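Local atomic coordinates of HTH-type transcriptional regulator cbl (Escherichia coli K12, PDB entry 2FYI), a protein that binds DNA as a LysR-type transcriptional regulator and may serve as an accessory regulator of the cys regulon, this chain being its cofactor-binding domain. Residues A[18-23]-A[66-71]; A[25-30]-A[147-152]; A[51-56]-A[70-75]; A[84-89]-A[188-193]; A[89-94]-A[161-166]. One frame throughout, in Å; residues are numbered along the deposited sequence.

Contact 1: A[18-23]-A[66-71]; sequences IATTHT and IGIASE
Two backbone hydrogen bonds tie strand 18-20 to strand 66-69 in parallel. Ala-19 N gives its hydrogen to Ile-66 O at 2.9 Å, almost straight at 172°, and Ala-19 O takes that of Ile-68 N, also at 2.9 Å. Both donors lie nearly along the C=O axis. Ala-19 thus uses both its N-H and its C=O on strand 66-69. The short strand axes approach to 4.8 Å and differ by 19° in direction. A hydroxyl carries the pairing one step further: Thr-20 OG1, anti to its backbone N (chi1 -163°), donates to Ile-68 O at 2.9 Å. It comes from above the carbonyl plane rather than along a lone pair, and lies alongside the Ile-68 side chain. The side-chain contacts that remain are apolar. On the face bearing Ile-18, Thr-20, Ile-66 and Ile-68, Ile-18 CG2 crosses obliquely to meet Ile-68 CD1 at 3.7 Å, while Ile-18 CG1 lies 4.2 Å from Ile-66 CB. Beyond the paired residues, Thr-21 CG2 approaches Ala-69 CB to 4.0 Å, with Thr-21 already at the N-cap of helix 22-27. Phe-208 of helix 203-212 packs on both Ile-18 and Ile-66, and Ile-55 of helix 52-61 touches Ala-19, Thr-21 and Ala-69. Strand 14-20 also pairs in parallel with strand 43-49, and strand 66-69 pairs antiparallel with strand 189-196, so this contact lies inside the sheet, between helices.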
# COMPACT_ATOMS: atom_id res chain seq x y z
N ILE A 18 -0.62 12.90 11.75
CA ILE A 18 -1.83 12.28 11.26
C ILE A 18 -1.54 10.85 10.85
O ILE A 18 -0.57 10.60 10.16
CB ILE A 18 -2.35 13.00 10.04
CG1 ILE A 18 -2.94 14.34 10.49
CG2 ILE A 18 -3.36 12.13 9.26
CD1 ILE A 18 -3.00 15.37 9.38
N ALA A 19 -2.38 9.92 11.30
CA ALA A 19 -2.23 8.54 10.94
C ALA A 19 -3.39 8.18 10.01
O ALA A 19 -4.55 8.53 10.27
CB ALA A 19 -2.22 7.66 12.15
N THR A 20 -3.06 7.51 8.92
CA THR A 20 -4.07 7.25 7.93
C THR A 20 -3.80 6.04 7.03
O THR A 20 -2.74 5.42 7.09
CB THR A 20 -4.26 8.49 7.08
OG1 THR A 20 -5.50 8.36 6.39
CG2 THR A 20 -3.13 8.68 6.10
N THR A 21 -4.76 5.72 6.18
CA THR A 21 -4.66 4.61 5.22
C THR A 21 -4.22 5.07 3.84
O THR A 21 -4.27 6.27 3.54
CB THR A 21 -6.04 3.94 5.02
OG1 THR A 21 -7.01 4.93 4.62
CG2 THR A 21 -6.48 3.32 6.32
N HIS A 22 -3.84 4.12 3.00
CA HIS A 22 -3.43 4.38 1.64
C HIS A 22 -4.48 5.18 0.92
O HIS A 22 -4.19 6.16 0.21
CB HIS A 22 -3.22 3.05 0.92
CG HIS A 22 -2.89 3.20 -0.54
ND1 HIS A 22 -3.86 3.40 -1.51
CD2 HIS A 22 -1.70 3.20 -1.18
CE1 HIS A 22 -3.27 3.51 -2.68
NE2 HIS A 22 -1.97 3.41 -2.51
N THR A 23 -5.73 4.76 1.10
CA THR A 23 -6.83 5.39 0.39
C THR A 23 -6.88 6.90 0.61
O THR A 23 -6.93 7.66 -0.35
CB THR A 23 -8.23 4.81 0.76
OG1 THR A 23 -8.21 3.38 0.77
CG2 THR A 23 -9.24 5.29 -0.25
N ILE A 66 -4.47 12.81 15.04
CA ILE A 66 -5.72 12.51 14.32
C ILE A 66 -5.61 11.20 13.55
O ILE A 66 -4.58 10.94 12.91
CB ILE A 66 -6.03 13.61 13.29
CG1 ILE A 66 -6.03 14.97 13.96
CG2 ILE A 66 -7.37 13.40 12.66
CD1 ILE A 66 -5.92 16.07 13.01
N GLY A 67 -6.65 10.37 13.60
CA GLY A 67 -6.68 9.13 12.85
C GLY A 67 -7.72 9.24 11.76
O GLY A 67 -8.82 9.76 12.00
N ILE A 68 -7.40 8.77 10.55
CA ILE A 68 -8.36 8.83 9.45
C ILE A 68 -8.44 7.52 8.71
O ILE A 68 -7.45 7.05 8.11
CB ILE A 68 -7.99 9.92 8.44
CG1 ILE A 68 -8.03 11.30 9.11
CG2 ILE A 68 -8.92 9.88 7.26
CD1 ILE A 68 -6.98 12.29 8.60
N ALA A 69 -9.63 6.91 8.75
CA ALA A 69 -9.85 5.61 8.13
C ALA A 69 -11.34 5.36 7.94
O ALA A 69 -12.18 6.10 8.48
CB ALA A 69 -9.25 4.52 8.96
N SER A 70 -11.68 4.33 7.17
CA SER A 70 -13.10 3.97 6.98
C SER A 70 -13.56 2.92 7.99
O SER A 70 -14.74 2.71 8.14
CB SER A 70 -13.37 3.45 5.57
OG SER A 70 -13.26 4.45 4.57
N GLU A 71 -12.63 2.25 8.65
CA GLU A 71 -12.99 1.15 9.52
C GLU A 71 -12.54 1.40 10.96
O GLU A 71 -11.64 2.19 11.22
CB GLU A 71 -12.38 -0.16 9.00
CG GLU A 71 -12.70 -0.46 7.53
CD GLU A 71 -14.16 -0.93 7.30
OE1 GLU A 71 -14.84 -1.38 8.27
OE2 GLU A 71 -14.63 -0.87 6.13

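Contact 2: A[25-30]-A[147-152]; sequences ARYSLP and DSDVIK
In Arg-26, Tyr-27, Asp-149 and Lys-152 alike, CG lies anti to the carbonyl carbon. The tips meet because Arg-26 bends at chi2 and at chi3 (69°), whereas Lys-152 runs out extended beyond CG. Arg-26 and Asp-149 meet tip to tip in a salt bridge, Arg-26 NH1 lying 2.7 Å from Asp-149 OD2. The carboxylate stands at the guanidinium edge, but OD2 is approached from above its own plane, the two planes being 50° apart, and the bond is bent to 136°. Lys-152 NZ joins the network through a weak salt bridge to Asp-149 OD1 at 3.5 Å and a weak hydrogen bond to Tyr-27 OH at 3.2 Å, though its stronger partner is Ser-168 O. Just before helix 148-157, Asp-147 is the N-cap: its OD2 receives Asp-149 N at 2.9 Å on the anti lone pair and Val-150 N at 3.1 Å, which fixes the helix start. An alanine at Asp-149 would probably leave Arg-26 and Lys-152 without their shared counter-charge and loosen the link between the two helices. Arg-26 NE is hydrogen-bonded to Thr-153 OG1 of the second subunit, and Asp-149 packs on Asp-149 of that subunit, so the network is part of the subunit interface. Between the two lobes the last turn of helix 22-27 meets the first turn of helix 148-157, consistent with the bilobed periplasmic-binding-protein fold of LysR cofactor-binding domains.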
# COMPACT_ATOMS: atom_id res chain seq x y z
N ALA A 25 -4.63 8.89 2.14
CA ALA A 25 -3.37 9.51 1.89
C ALA A 25 -3.24 9.90 0.40
O ALA A 25 -2.74 10.98 0.06
CB ALA A 25 -2.28 8.60 2.32
N ARG A 26 -3.75 9.05 -0.49
CA ARG A 26 -3.62 9.33 -1.90
C ARG A 26 -4.73 10.16 -2.49
O ARG A 26 -4.49 10.97 -3.37
CB ARG A 26 -3.58 8.03 -2.67
CG ARG A 26 -2.39 7.24 -2.33
CD ARG A 26 -1.86 6.57 -3.50
NE ARG A 26 -1.27 7.52 -4.42
CZ ARG A 26 -1.07 7.19 -5.70
NH1 ARG A 26 -1.42 5.98 -6.13
NH2 ARG A 26 -0.51 8.06 -6.53
N TYR A 27 -5.95 9.93 -2.06
CA TYR A 27 -7.07 10.42 -2.85
C TYR A 27 -7.91 11.52 -2.22
O TYR A 27 -8.75 12.11 -2.88
CB TYR A 27 -7.99 9.27 -3.25
CG TYR A 27 -7.24 8.16 -3.90
CD1 TYR A 27 -7.26 6.87 -3.36
CD2 TYR A 27 -6.48 8.40 -5.03
CE1 TYR A 27 -6.54 5.84 -3.94
CE2 TYR A 27 -5.78 7.39 -5.62
CZ TYR A 27 -5.80 6.11 -5.07
OH TYR A 27 -5.07 5.12 -5.71
N SER A 28 -7.70 11.81 -0.95
CA SER A 28 -8.48 12.89 -0.29
C SER A 28 -7.65 13.88 0.49
O SER A 28 -7.96 15.05 0.46
CB SER A 28 -9.53 12.33 0.66
OG SER A 28 -10.15 11.19 0.08
N LEU A 29 -6.62 13.43 1.20
CA LEU A 29 -5.85 14.32 2.04
C LEU A 29 -5.03 15.37 1.33
O LEU A 29 -4.83 16.44 1.88
CB LEU A 29 -4.92 13.54 2.94
CG LEU A 29 -5.63 12.94 4.12
CD1 LEU A 29 -4.73 11.86 4.71
CD2 LEU A 29 -5.94 14.01 5.14
N PRO A 30 -4.52 15.08 0.13
CA PRO A 30 -3.57 16.04 -0.41
C PRO A 30 -4.17 17.45 -0.45
O PRO A 30 -3.52 18.43 -0.07
CB PRO A 30 -3.29 15.47 -1.80
CG PRO A 30 -3.47 14.02 -1.58
CD PRO A 30 -4.70 13.94 -0.78
N ASP A 147 -4.35 -2.14 -1.04
CA ASP A 147 -4.59 -0.81 -1.61
C ASP A 147 -5.03 -0.79 -3.07
O ASP A 147 -4.92 -1.78 -3.78
CB ASP A 147 -3.33 0.02 -1.44
CG ASP A 147 -2.19 -0.48 -2.31
OD1 ASP A 147 -1.24 -1.10 -1.74
OD2 ASP A 147 -2.26 -0.27 -3.56
N SER A 148 -5.52 0.34 -3.55
CA SER A 148 -6.09 0.40 -4.89
C SER A 148 -5.10 0.37 -6.04
O SER A 148 -5.51 0.16 -7.15
CB SER A 148 -6.95 1.65 -5.04
OG SER A 148 -7.76 1.86 -3.87
N ASP A 149 -3.82 0.58 -5.82
CA ASP A 149 -2.88 0.63 -6.94
C ASP A 149 -2.48 -0.77 -7.35
O ASP A 149 -2.34 -1.06 -8.55
CB ASP A 149 -1.66 1.47 -6.61
CG ASP A 149 -2.03 2.94 -6.39
OD1 ASP A 149 -2.57 3.59 -7.33
OD2 ASP A 149 -1.82 3.46 -5.26
N VAL A 150 -2.32 -1.65 -6.36
CA VAL A 150 -2.16 -3.05 -6.66
C VAL A 150 -3.37 -3.53 -7.49
O VAL A 150 -3.21 -4.11 -8.58
CB VAL A 150 -1.96 -3.86 -5.39
CG1 VAL A 150 -1.98 -5.35 -5.67
CG2 VAL A 150 -0.66 -3.49 -4.79
N ILE A 151 -4.58 -3.25 -7.02
CA ILE A 151 -5.74 -3.60 -7.81
C ILE A 151 -5.63 -3.10 -9.23
O ILE A 151 -5.90 -3.86 -10.17
CB ILE A 151 -7.04 -3.11 -7.19
CG1 ILE A 151 -7.18 -3.65 -5.77
CG2 ILE A 151 -8.22 -3.60 -7.98
CD1 ILE A 151 -8.35 -3.09 -4.98
N LYS A 152 -5.23 -1.85 -9.44
CA LYS A 152 -5.12 -1.37 -10.84
C LYS A 152 -4.17 -2.22 -11.68
O LYS A 152 -4.48 -2.59 -12.82
CB LYS A 152 -4.71 0.10 -10.94
CG LYS A 152 -5.80 1.05 -10.56
CD LYS A 152 -5.20 2.32 -9.98
CE LYS A 152 -6.25 3.34 -9.51
NZ LYS A 152 -5.54 4.51 -8.85

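Contact 3: A[51-56]-A[70-75]; sequences TPQEIA and SERLSN
A capping box starts helix 52-61, and the loop that follows strand 66-69 packs against its first turn. Thr-51, the N-cap, accepts from Glu-54 N through OG1 at 3.3 Å, and Glu-54 OE1 returns the grip by accepting from Thr-51 N at 2.9 Å, from above the carboxylate plane. The same OE1 forms a salt bridge with Arg-119 of the second subunit. Across the contact, Pro-52 and Glu-71 lie side by side, Pro-52 CB 4.1 Å from Glu-71 CB. The carboxylate of Glu-71 then turns off, and its OE2 makes a weak hydrogen bond with Gly-124 N. Arg-72 has a positive phi of 58°, and its side chain, bent at chi2, lies alongside that of Gln-53. Gln-53 CB sits 3.3 Å above one face of the Arg-72 guanidinium, offset toward the rim. The extended Gln-53 chain runs on alongside, so that Arg-72 NH2 makes a weak hydrogen bond to Gln-53 OE1 at 3.1 Å, bent to 124°, with the amide and guanidinium planes 46° apart. Further along, Leu-73 CD2 rests 4.4 Å from Ala-56 CB on the buried flank. The contact therefore combines a thin apolar contact of Ala-56 with Leu-73, Pro-52 against Glu-71, and an exposed polar rim at Gln-53 and Arg-72. The bent bond at that rim probably adds little holding force, while the Glu-54 carboxylate beside the helix start would be expected to suit the helix dipole.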
# COMPACT_ATOMS: atom_id res chain seq x y z
N THR A 51 -2.61 0.39 8.87
CA THR A 51 -3.91 -0.29 8.84
C THR A 51 -4.84 0.33 9.87
O THR A 51 -4.39 0.94 10.84
CB THR A 51 -3.79 -1.79 9.21
OG1 THR A 51 -3.58 -1.92 10.63
CG2 THR A 51 -2.64 -2.46 8.45
N PRO A 52 -6.16 0.17 9.68
CA PRO A 52 -7.09 0.84 10.60
C PRO A 52 -6.83 0.49 12.06
O PRO A 52 -6.95 1.34 12.93
CB PRO A 52 -8.46 0.35 10.13
CG PRO A 52 -8.23 -0.06 8.71
CD PRO A 52 -6.85 -0.63 8.67
N GLN A 53 -6.44 -0.74 12.33
CA GLN A 53 -6.19 -1.17 13.70
C GLN A 53 -4.93 -0.52 14.31
O GLN A 53 -4.91 -0.17 15.50
CB GLN A 53 -6.16 -2.69 13.76
CG GLN A 53 -5.30 -3.26 14.87
CD GLN A 53 -5.61 -4.74 15.16
OE1 GLN A 53 -6.09 -5.50 14.26
NE2 GLN A 53 -5.36 -5.16 16.42
N GLU A 54 -3.89 -0.36 13.48
CA GLU A 54 -2.72 0.42 13.86
C GLU A 54 -3.08 1.85 14.18
O GLU A 54 -2.57 2.45 15.13
CB GLU A 54 -1.76 0.49 12.69
CG GLU A 54 -0.56 -0.41 12.82
CD GLU A 54 -0.10 -0.97 11.49
OE1 GLU A 54 -0.32 -0.36 10.41
OE2 GLU A 54 0.48 -2.07 11.56
N ILE A 55 -3.94 2.41 13.35
CA ILE A 55 -4.33 3.77 13.48
C ILE A 55 -5.02 3.97 14.81
O ILE A 55 -4.74 4.94 15.53
CB ILE A 55 -5.26 4.15 12.37
CG1 ILE A 55 -4.63 3.80 11.03
CG2 ILE A 55 -5.56 5.63 12.44
CD1 ILE A 55 -5.32 4.41 9.83
N ALA A 56 -5.90 3.04 15.16
CA ALA A 56 -6.57 3.12 16.45
C ALA A 56 -5.56 3.04 17.60
O ALA A 56 -5.64 3.79 18.56
CB ALA A 56 -7.62 2.03 16.58
N SER A 70 -11.68 4.33 7.17
CA SER A 70 -13.10 3.97 6.98
C SER A 70 -13.56 2.92 7.99
O SER A 70 -14.74 2.71 8.14
CB SER A 70 -13.37 3.45 5.57
OG SER A 70 -13.26 4.45 4.57
N GLU A 71 -12.63 2.25 8.65
CA GLU A 71 -12.99 1.15 9.52
C GLU A 71 -12.54 1.40 10.96
O GLU A 71 -11.64 2.19 11.22
CB GLU A 71 -12.38 -0.16 9.00
CG GLU A 71 -12.70 -0.46 7.53
CD GLU A 71 -14.16 -0.93 7.30
OE1 GLU A 71 -14.84 -1.38 8.27
OE2 GLU A 71 -14.63 -0.87 6.13
N ARG A 72 -13.22 0.74 11.89
CA ARG A 72 -12.75 0.65 13.27
C ARG A 72 -12.51 1.92 14.05
O ARG A 72 -11.70 1.86 14.95
CB ARG A 72 -11.38 -0.07 13.33
CG ARG A 72 -11.34 -1.45 12.76
CD ARG A 72 -10.77 -2.38 13.79
NE ARG A 72 -10.33 -3.66 13.23
CZ ARG A 72 -9.43 -4.45 13.83
NH1 ARG A 72 -8.88 -4.10 15.00
NH2 ARG A 72 -9.06 -5.60 13.26
N LEU A 73 -13.09 3.07 13.74
CA LEU A 73 -12.75 4.24 14.55
C LEU A 73 -13.99 4.64 15.24
O LEU A 73 -13.95 5.17 16.35
CB LEU A 73 -12.20 5.43 13.72
CG LEU A 73 -10.82 5.33 13.06
CD1 LEU A 73 -10.41 6.62 12.37
CD2 LEU A 73 -9.78 4.91 14.06
N SER A 74 -15.12 4.40 14.60
CA SER A 74 -16.36 4.86 15.19
C SER A 74 -16.90 3.84 16.18
O SER A 74 -17.93 4.07 16.79
CB SER A 74 -17.37 5.19 14.12
OG SER A 74 -17.72 4.02 13.44
N ASN A 75 -16.20 2.74 16.35
CA ASN A 75 -16.67 1.72 17.27
C ASN A 75 -15.69 1.38 18.37
O ASN A 75 -15.78 0.33 18.99
CB ASN A 75 -17.13 0.49 16.50
CG ASN A 75 -18.58 0.60 16.05
OD1 ASN A 75 -19.05 -0.18 15.22
ND2 ASN A 75 -19.31 1.59 16.60

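Contact 4: A[84-89]-A[188-193]; sequences WFRWHH and ANTVWL
At Trp-84 the N-H bonds to Val-191 O at 2.7 Å, and Trp-84 CB touches Leu-193 CD1 at 3.5 Å. Phe-85 O then accepts from Val-191 N at 3.0 Å, so two consecutive residues face one, a beta bulge. The Phe-85 ring takes Val-191 CG2 over its face as a CH-pi contact, and its CE2 lies over the Trp-84 ring. Arg-86 turns to the other face, where Ala-188 CB sits under the guanidinium, 3.4 Å from NH1. Trp-87 N donates to Asn-189 O, while Trp-87 O is gripped twice, by Asn-189 N at 2.7 Å (171°) and by Asn-189 ND2 at 3.2 Å from above the carbonyl plane. The indole, CG in the crowded position (chi1 63°), folds back over Asn-189, whose CB lies 3.6 Å from the five-membered ring centroid; NE1 bonds to Ser-70 OG. A serine here, removing the indole, would probably leave Asn-189 less well packed and Ser-70 without this partner. The His-88 ring lays a face on Ala-188 CB. Strands 79-94 and 189-196, antiparallel and passing from one lobe to the other, form the hinge-like crossover typical of the bilobed LysR cofactor-binding domain.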
# COMPACT_ATOMS: atom_id res chain seq x y z
N TRP A 84 -16.35 12.28 7.87
CA TRP A 84 -15.78 13.23 6.95
C TRP A 84 -16.59 13.30 5.64
O TRP A 84 -17.11 14.36 5.30
CB TRP A 84 -14.31 12.96 6.74
CG TRP A 84 -13.67 13.92 5.84
CD1 TRP A 84 -14.17 15.11 5.40
CD2 TRP A 84 -12.36 13.80 5.29
NE1 TRP A 84 -13.26 15.74 4.60
CE2 TRP A 84 -12.13 14.95 4.51
CE3 TRP A 84 -11.36 12.82 5.37
CZ2 TRP A 84 -10.95 15.14 3.81
CZ3 TRP A 84 -10.19 13.02 4.68
CH2 TRP A 84 -9.99 14.17 3.90
N PHE A 85 -16.72 12.19 4.94
CA PHE A 85 -17.61 12.12 3.78
C PHE A 85 -17.99 10.67 3.51
O PHE A 85 -17.41 9.75 4.10
CB PHE A 85 -16.98 12.75 2.55
CG PHE A 85 -15.70 12.11 2.16
CD1 PHE A 85 -15.71 10.97 1.36
CD2 PHE A 85 -14.48 12.60 2.64
CE1 PHE A 85 -14.52 10.33 1.02
CE2 PHE A 85 -13.27 11.96 2.30
CZ PHE A 85 -13.29 10.82 1.48
N ARG A 86 -18.97 10.46 2.63
CA ARG A 86 -19.34 9.10 2.20
C ARG A 86 -18.87 8.71 0.81
O ARG A 86 -18.62 9.56 -0.04
CB ARG A 86 -20.82 8.84 2.38
CG ARG A 86 -21.14 8.83 3.82
CD ARG A 86 -22.54 9.29 4.04
NE ARG A 86 -23.37 8.15 4.43
CZ ARG A 86 -24.10 7.40 3.60
NH1 ARG A 86 -24.16 7.64 2.27
NH2 ARG A 86 -24.80 6.39 4.12
N TRP A 87 -18.69 7.41 0.60
CA TRP A 87 -18.17 6.92 -0.67
C TRP A 87 -18.58 5.50 -0.97
O TRP A 87 -18.94 4.75 -0.06
CB TRP A 87 -16.67 6.99 -0.66
CG TRP A 87 -16.04 6.13 0.35
CD1 TRP A 87 -15.73 6.47 1.62
CD2 TRP A 87 -15.58 4.78 0.17
NE1 TRP A 87 -15.10 5.43 2.26
CE2 TRP A 87 -14.99 4.37 1.39
CE3 TRP A 87 -15.60 3.87 -0.90
CZ2 TRP A 87 -14.43 3.10 1.56
CZ3 TRP A 87 -15.05 2.61 -0.73
CH2 TRP A 87 -14.48 2.23 0.50
N HIS A 88 -18.52 5.16 -2.25
CA HIS A 88 -18.96 3.86 -2.74
C HIS A 88 -17.89 3.17 -3.53
O HIS A 88 -16.99 3.81 -4.10
CB HIS A 88 -20.11 4.04 -3.71
CG HIS A 88 -21.41 4.35 -3.06
ND1 HIS A 88 -22.33 3.37 -2.73
CD2 HIS A 88 -21.98 5.53 -2.70
CE1 HIS A 88 -23.39 3.93 -2.19
NE2 HIS A 88 -23.21 5.23 -2.16
N HIS A 89 -17.99 1.85 -3.62
CA HIS A 89 -17.10 1.12 -4.51
C HIS A 89 -17.57 1.23 -5.94
O HIS A 89 -18.77 1.31 -6.23
CB HIS A 89 -17.08 -0.35 -4.15
CG HIS A 89 -16.45 -0.63 -2.83
ND1 HIS A 89 -17.19 -0.99 -1.72
CD2 HIS A 89 -15.16 -0.60 -2.43
CE1 HIS A 89 -16.38 -1.17 -0.70
NE2 HIS A 89 -15.14 -0.94 -1.10
N ALA A 188 -23.00 2.39 0.90
CA ALA A 188 -22.02 3.46 1.12
C ALA A 188 -21.11 3.17 2.29
O ALA A 188 -21.49 2.49 3.22
CB ALA A 188 -22.72 4.74 1.37
N ASN A 189 -19.89 3.72 2.24
CA ASN A 189 -18.96 3.68 3.37
C ASN A 189 -18.76 5.08 3.91
O ASN A 189 -19.14 6.06 3.27
CB ASN A 189 -17.62 3.15 2.90
CG ASN A 189 -17.75 1.84 2.17
OD1 ASN A 189 -17.84 0.78 2.80
ND2 ASN A 189 -17.80 1.90 0.85
N THR A 190 -18.15 5.19 5.07
CA THR A 190 -17.87 6.51 5.62
C THR A 190 -16.43 6.62 6.02
O THR A 190 -15.83 5.65 6.51
CB THR A 190 -18.66 6.76 6.87
OG1 THR A 190 -20.04 6.61 6.58
CG2 THR A 190 -18.39 8.15 7.34
N VAL A 191 -15.85 7.79 5.83
CA VAL A 191 -14.49 7.99 6.28
C VAL A 191 -14.56 8.80 7.55
O VAL A 191 -15.18 9.85 7.56
CB VAL A 191 -13.65 8.76 5.30
CG1 VAL A 191 -12.28 8.89 5.87
CG2 VAL A 191 -13.60 8.05 4.01
N TRP A 192 -13.92 8.30 8.60
CA TRP A 192 -13.96 8.93 9.91
C TRP A 192 -12.70 9.67 10.24
O TRP A 192 -11.58 9.29 9.84
CB TRP A 192 -14.20 7.90 10.98
CG TRP A 192 -15.45 7.12 10.76
CD1 TRP A 192 -15.56 5.94 10.08
CD2 TRP A 192 -16.76 7.45 11.22
NE1 TRP A 192 -16.88 5.53 10.08
CE2 TRP A 192 -17.63 6.43 10.78
CE3 TRP A 192 -17.28 8.51 11.97
CZ2 TRP A 192 -18.97 6.42 11.05
CZ3 TRP A 192 -18.64 8.50 12.25
CH2 TRP A 192 -19.47 7.46 11.78
N LEU A 193 -12.90 10.73 11.00
CA LEU A 193 -11.84 11.47 11.60
C LEU A 193 -11.98 11.16 13.08
O LEU A 193 -13.04 11.41 13.68
CB LEU A 193 -12.13 12.93 11.39
CG LEU A 193 -12.20 13.35 9.93
CD1 LEU A 193 -13.26 14.43 9.76
CD2 LEU A 193 -10.81 13.81 9.46

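Contact 5: A[89-94]-A[161-166]; sequences HSLLVP and IGLVAE
Leu-91 CB starts 4.2 Å from Gly-162 O, and chi1 of -173° sets CG anti to the backbone N, 4.0 Å from the same oxygen. The next bond (chi2 58°) directs CD1 back over the partner strand, where it meets Gly-162 O at 3.2 Å, Leu-163 CD2 at 3.8 Å and Ile-161 CG1 at 4.2 Å. One methyl thus bridges three consecutive residues, crossing Leu-163 obliquely. The backbone beneath is held by two reciprocal hydrogen-bonded pairs: Ser-90 with Val-164, where Ser-90 N reaches Val-164 O at 2.7 Å, and Leu-92 with Gly-162, where Leu-92 N reaches Gly-162 O at 2.7 Å. All four donors lie in the plane of the carbonyl they meet. On the other face, Leu-92 CB packs on Val-164 CG2, with Ile-151 and Lys-152 of helix 148-157 above. Farther along, Val-93 CG1 lies beside Ile-161 CG2 at 3.8 Å. Glu-166, just past the strand, directs its carboxylate elsewhere, to a salt bridge with Arg-183 and a bond with His-88 N. Strand 161-165 also pairs in parallel with strand 115-118, so the long strand 79-94, arriving from the other lobe, adds an antiparallel member to the second lobe's sheet, as in periplasmic-binding-protein folds.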
# COMPACT_ATOMS: atom_id res chain seq x y z
N HIS A 89 -17.99 1.85 -3.62
CA HIS A 89 -17.10 1.12 -4.51
C HIS A 89 -17.57 1.23 -5.94
O HIS A 89 -18.77 1.31 -6.23
CB HIS A 89 -17.08 -0.35 -4.15
CG HIS A 89 -16.45 -0.63 -2.83
ND1 HIS A 89 -17.19 -0.99 -1.72
CD2 HIS A 89 -15.16 -0.60 -2.43
CE1 HIS A 89 -16.38 -1.17 -0.70
NE2 HIS A 89 -15.14 -0.94 -1.10
N SER A 90 -16.62 1.22 -6.86
CA SER A 90 -17.03 1.03 -8.22
C SER A 90 -16.26 -0.11 -8.90
O SER A 90 -15.37 -0.72 -8.31
CB SER A 90 -17.08 2.35 -8.99
OG SER A 90 -15.79 2.85 -9.26
N LEU A 91 -16.66 -0.46 -10.12
CA LEU A 91 -16.14 -1.67 -10.74
C LEU A 91 -15.14 -1.25 -11.79
O LEU A 91 -15.45 -0.44 -12.66
CB LEU A 91 -17.29 -2.48 -11.35
CG LEU A 91 -16.94 -3.87 -11.91
CD1 LEU A 91 -16.33 -4.72 -10.85
CD2 LEU A 91 -18.14 -4.56 -12.45
N LEU A 92 -13.92 -1.76 -11.68
CA LEU A 92 -12.85 -1.40 -12.63
C LEU A 92 -12.55 -2.53 -13.63
O LEU A 92 -12.16 -3.61 -13.24
CB LEU A 92 -11.58 -1.01 -11.87
CG LEU A 92 -10.36 -0.51 -12.64
CD1 LEU A 92 -10.67 0.79 -13.32
CD2 LEU A 92 -9.15 -0.34 -11.72
N VAL A 93 -12.76 -2.29 -14.91
CA VAL A 93 -12.59 -3.37 -15.90
C VAL A 93 -11.84 -2.92 -17.13
O VAL A 93 -11.81 -1.74 -17.42
CB VAL A 93 -13.93 -3.91 -16.41
CG1 VAL A 93 -14.72 -4.48 -15.26
CG2 VAL A 93 -14.72 -2.82 -17.11
N PRO A 94 -11.20 -3.84 -17.85
CA PRO A 94 -10.54 -3.45 -19.09
C PRO A 94 -11.51 -2.91 -20.15
O PRO A 94 -12.68 -3.26 -20.14
CB PRO A 94 -9.89 -4.75 -19.58
CG PRO A 94 -9.85 -5.63 -18.40
CD PRO A 94 -10.99 -5.26 -17.54
N ILE A 161 -11.37 -8.76 -12.55
CA ILE A 161 -11.92 -7.41 -12.47
C ILE A 161 -11.78 -6.84 -11.04
O ILE A 161 -11.53 -7.59 -10.09
CB ILE A 161 -13.39 -7.39 -12.86
CG1 ILE A 161 -14.20 -8.20 -11.85
CG2 ILE A 161 -13.57 -7.91 -14.25
CD1 ILE A 161 -15.54 -8.61 -12.31
N GLY A 162 -11.94 -5.54 -10.88
CA GLY A 162 -11.65 -4.94 -9.59
C GLY A 162 -12.82 -4.23 -8.96
O GLY A 162 -13.62 -3.57 -9.66
N LEU A 163 -12.95 -4.36 -7.65
CA LEU A 163 -13.84 -3.48 -6.89
C LEU A 163 -12.97 -2.47 -6.16
O LEU A 163 -12.16 -2.86 -5.32
CB LEU A 163 -14.70 -4.28 -5.93
CG LEU A 163 -15.84 -4.95 -6.72
CD1 LEU A 163 -16.53 -5.99 -5.91
CD2 LEU A 163 -16.84 -3.93 -7.17
N VAL A 164 -13.07 -1.20 -6.53
CA VAL A 164 -12.24 -0.16 -5.93
C VAL A 164 -13.08 1.01 -5.43
O VAL A 164 -14.10 1.32 -6.02
CB VAL A 164 -11.21 0.41 -6.91
CG1 VAL A 164 -10.26 -0.64 -7.30
CG2 VAL A 164 -11.90 0.94 -8.14
N ALA A 165 -12.63 1.63 -4.35
CA ALA A 165 -13.15 2.91 -3.90
C ALA A 165 -13.31 3.88 -5.08
O ALA A 165 -12.39 4.04 -5.85
CB ALA A 165 -12.18 3.49 -2.89
N GLU A 166 -14.45 4.54 -5.22
CA GLU A 166 -14.66 5.39 -6.40
C GLU A 166 -13.64 6.54 -6.53
O GLU A 166 -13.30 6.97 -7.63
CB GLU A 166 -16.09 5.93 -6.44
CG GLU A 166 -16.44 6.77 -5.21
CD GLU A 166 -17.85 7.42 -5.24
OE1 GLU A 166 -18.40 7.68 -4.15
OE2 GLU A 166 -18.39 7.67 -6.34

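Contacts 1 and 3 build the first lobe: their centres are 7 Å apart and they share Ser-70 and Glu-71. Contact 5 belongs to the second lobe, its centre about 23 Å from that of contact 3, on the opposite side of the chain's centre. Contact 4 connects the lobes, sharing His-89 with contact 5 and meeting contact 1 through Ser-70 and Trp-87 and through Ala-69 O and Trp-192 N, 2.8 Å apart. Contact 2 also joins the lobes, its centre 14 Å from that of contact 4, and touches it where Ser-28 packs on Trp-84 and Phe-85; His-22 of contact 1 is weakly hydrogen-bonded to Asp-149. The cofactor pocket probably lies between the lobes, as in LysR relatives.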